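Local coordinates for reducing end xylose-releasing exo-oligoxylanase (Bacillus halodurans, PDB 1WU4), which hydrolyses xylo-oligosaccharides of three or more units, releasing xylose from the reducing end with inversion of anomeric configuration, at residues F88-N93 against P151-Q157. The protein carries 1 engineered substitution. Residue numbers count along the deposited sequence, not the author numbering.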
loop_
_atom_site.group_PDB
_atom_site.type_symbol
_atom_site.label_atom_id
_atom_site.label_comp_id
_atom_site.label_asym_id
_atom_site.label_seq_id
_atom_site.Cartn_x
_atom_site.Cartn_y
_atom_site.Cartn_z
ATOM N N PHE A 88 15.967 6.417 0.643
ATOM C CA PHE A 88 15.594 5.095 1.130
ATOM C C PHE A 88 16.321 4.779 2.435
ATOM O O PHE A 88 15.701 4.399 3.427
ATOM C CB PHE A 88 15.957 4.035 0.088
ATOM C CG PHE A 88 15.484 2.650 0.432
ATOM C CD1 PHE A 88 14.318 2.139 -0.136
ATOM C CD2 PHE A 88 16.201 1.852 1.319
ATOM C CE1 PHE A 88 13.876 0.853 0.171
ATOM C CE2 PHE A 88 15.766 0.564 1.635
ATOM C CZ PHE A 88 14.600 0.063 1.058
ATOM N N ASP A 89 17.642 4.938 2.418
ATOM C CA ASP A 89 18.468 4.653 3.588
ATOM C C ASP A 89 18.169 5.555 4.781
ATOM O O ASP A 89 18.202 5.103 5.923
ATOM C CB ASP A 89 19.950 4.744 3.214
ATOM C CG ASP A 89 20.407 3.572 2.366
ATOM O OD1 ASP A 89 21.546 3.610 1.848
ATOM O OD2 ASP A 89 19.629 2.602 2.220
ATOM N N ARG A 90 17.882 6.827 4.523
ATOM C CA ARG A 90 17.561 7.747 5.606
ATOM C C ARG A 90 16.297 7.277 6.329
ATOM O O ARG A 90 16.239 7.264 7.559
ATOM C CB ARG A 90 17.351 9.164 5.064
ATOM C CG ARG A 90 18.640 9.944 4.800
ATOM C CD ARG A 90 18.328 11.272 4.120
ATOM N NE ARG A 90 19.514 12.097 3.897
ATOM C CZ ARG A 90 20.078 12.869 4.821
ATOM N NH1 ARG A 90 19.570 12.930 6.045
ATOM N NH2 ARG A 90 21.150 13.589 4.516
ATOM N N ILE A 91 15.290 6.877 5.557
ATOM C CA ILE A 91 14.027 6.411 6.122
ATOM C C ILE A 91 14.179 5.069 6.840
ATOM O O ILE A 91 13.696 4.896 7.961
ATOM C CB ILE A 91 12.951 6.270 5.016
ATOM C CG1 ILE A 91 12.646 7.642 4.408
ATOM C CG2 ILE A 91 11.684 5.648 5.594
ATOM C CD1 ILE A 91 11.743 7.587 3.186
ATOM N N TRP A 92 14.847 4.120 6.193
ATOM C CA TRP A 92 15.047 2.800 6.780
ATOM C C TRP A 92 15.876 2.905 8.062
ATOM O O TRP A 92 15.616 2.208 9.040
ATOM C CB TRP A 92 15.735 1.889 5.760
ATOM C CG TRP A 92 16.039 0.500 6.245
ATOM C CD1 TRP A 92 17.228 -0.157 6.119
ATOM C CD2 TRP A 92 15.142 -0.416 6.896
ATOM N NE1 TRP A 92 17.131 -1.421 6.647
ATOM C CE2 TRP A 92 15.863 -1.608 7.130
ATOM C CE3 TRP A 92 13.801 -0.347 7.302
ATOM C CZ2 TRP A 92 15.292 -2.724 7.753
ATOM C CZ3 TRP A 92 13.232 -1.461 7.923
ATOM C CH2 TRP A 92 13.981 -2.632 8.141
ATOM N N ASN A 93 16.869 3.790 8.058
ATOM C CA ASN A 93 17.709 3.976 9.233
ATOM C C ASN A 93 16.870 4.493 10.405
ATOM O O ASN A 93 16.992 4.002 11.528
ATOM C CB ASN A 93 18.848 4.951 8.912
ATOM C CG ASN A 93 19.892 5.008 10.010
ATOM O OD1 ASN A 93 20.276 3.980 10.572
ATOM N ND2 ASN A 93 20.369 6.211 10.313
ATOM N N PRO A 151 21.784 -1.759 9.316
ATOM C CA PRO A 151 20.755 -2.634 8.742
ATOM C C PRO A 151 20.601 -2.512 7.227
ATOM O O PRO A 151 19.533 -2.797 6.685
ATOM C CB PRO A 151 19.502 -2.172 9.463
ATOM C CG PRO A 151 19.708 -0.685 9.482
ATOM C CD PRO A 151 21.170 -0.544 9.888
ATOM N N PHE A 152 21.662 -2.110 6.542
ATOM C CA PHE A 152 21.585 -1.930 5.101
ATOM C C PHE A 152 21.795 -3.192 4.270
ATOM O O PHE A 152 21.955 -3.122 3.051
ATOM C CB PHE A 152 22.540 -0.809 4.692
ATOM C CG PHE A 152 22.246 0.491 5.383
ATOM C CD1 PHE A 152 21.085 1.203 5.092
ATOM C CD2 PHE A 152 23.093 0.973 6.375
ATOM C CE1 PHE A 152 20.771 2.371 5.781
ATOM C CE2 PHE A 152 22.789 2.143 7.071
ATOM C CZ PHE A 152 21.626 2.843 6.774
ATOM N N ASN A 153 21.786 -4.344 4.937
ATOM C CA ASN A 153 21.903 -5.629 4.253
ATOM C C ASN A 153 20.445 -5.983 3.950
ATOM O O ASN A 153 19.852 -6.892 4.538
ATOM C CB ASN A 153 22.584 -6.666 5.164
ATOM C CG ASN A 153 21.969 -6.742 6.553
ATOM O OD1 ASN A 153 21.530 -5.739 7.116
ATOM N ND2 ASN A 153 21.963 -7.942 7.124
ATOM N N TYR A 154 19.892 -5.215 3.013
ATOM C CA TYR A 154 18.492 -5.290 2.593
ATOM C C TYR A 154 17.796 -6.643 2.488
ATOM O O TYR A 154 16.802 -6.875 3.176
ATOM C CB TYR A 154 18.309 -4.558 1.261
ATOM C CG TYR A 154 18.937 -3.184 1.194
ATOM C CD1 TYR A 154 18.577 -2.173 2.089
ATOM C CD2 TYR A 154 19.882 -2.890 0.214
ATOM C CE1 TYR A 154 19.150 -0.897 2.004
ATOM C CE2 TYR A 154 20.459 -1.627 0.121
ATOM C CZ TYR A 154 20.089 -0.637 1.014
ATOM O OH TYR A 154 20.661 0.611 0.906
ATOM N N SER A 155 18.293 -7.526 1.627
ATOM C CA SER A 155 17.638 -8.820 1.445
ATOM C C SER A 155 17.583 -9.665 2.713
ATOM O O SER A 155 16.604 -10.379 2.936
ATOM C CB SER A 155 18.302 -9.613 0.314
ATOM O OG SER A 155 19.574 -10.101 0.692
ATOM N N GLU A 156 18.621 -9.593 3.543
ATOM C CA GLU A 156 18.629 -10.359 4.786
ATOM C C GLU A 156 17.580 -9.793 5.737
ATOM O O GLU A 156 16.916 -10.534 6.462
ATOM C CB GLU A 156 20.000 -10.302 5.460
ATOM C CG GLU A 156 21.126 -10.904 4.648
ATOM C CD GLU A 156 22.403 -11.000 5.447
ATOM O OE1 GLU A 156 22.511 -11.929 6.273
ATOM O OE2 GLU A 156 23.286 -10.139 5.260
ATOM N N GLN A 157 17.442 -8.470 5.736
ATOM C CA GLN A 157 16.463 -7.811 6.589
ATOM C C GLN A 157 15.057 -8.231 6.165
ATOM O O GLN A 157 14.208 -8.528 7.005
ATOM C CB GLN A 157 16.604 -6.290 6.476
ATOM C CG GLN A 157 17.904 -5.715 7.039
ATOM C CD GLN A 157 18.038 -5.914 8.538
ATOM O OE1 GLN A 157 17.049 -5.905 9.269
ATOM N NE2 GLN A 157 19.273 -6.073 9.007
#
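Start at Pro151, which follows a cis peptide bond. Its carbonyl O takes a hydrogen bond from Trp92 NE1 (2.8 Å), so the buried indole has its one polar atom satisfied by backbone. The proline ring also touches that indole, Pro151 CG lying 4.2 Å from Trp92 CD1. The Phe152 ring reaches back to the helix: Phe152 CD1 is 3.5 Å from Asp89 OD2 and 4.2 Å from Trp92 CD1, while Phe152 CZ meets Asn93 CB at 4.1 Å. Asn153, centre of an inverse gamma turn, occupies the N-cap position of helix 154-167, though its side chain does not cap. This is the family 8 (alpha/alpha)6 barrel, and the contact ties the start of that helix to helix 85-99, with helix 127-144 touching both, away from the probable catalytic residues. In the first helical turn Tyr154 OH donates to Asp89 OD2 at 2.6 Å; Lys85 joins both, salt-bridged to Asp89 OD1 and hydrogen-bonded to the phenol. The Tyr154 ring receives the edge of Phe88 in an offset edge-to-face pair, centroids 5.5 Å apart and planes at 89°. One turn on, Gln157 NE2 donates a hydrogen bond back to Asn153 OD1 (3.0 Å), and Gln157 OE1 rests 3.9 Å from Trp92 CZ2, at the indole's edge.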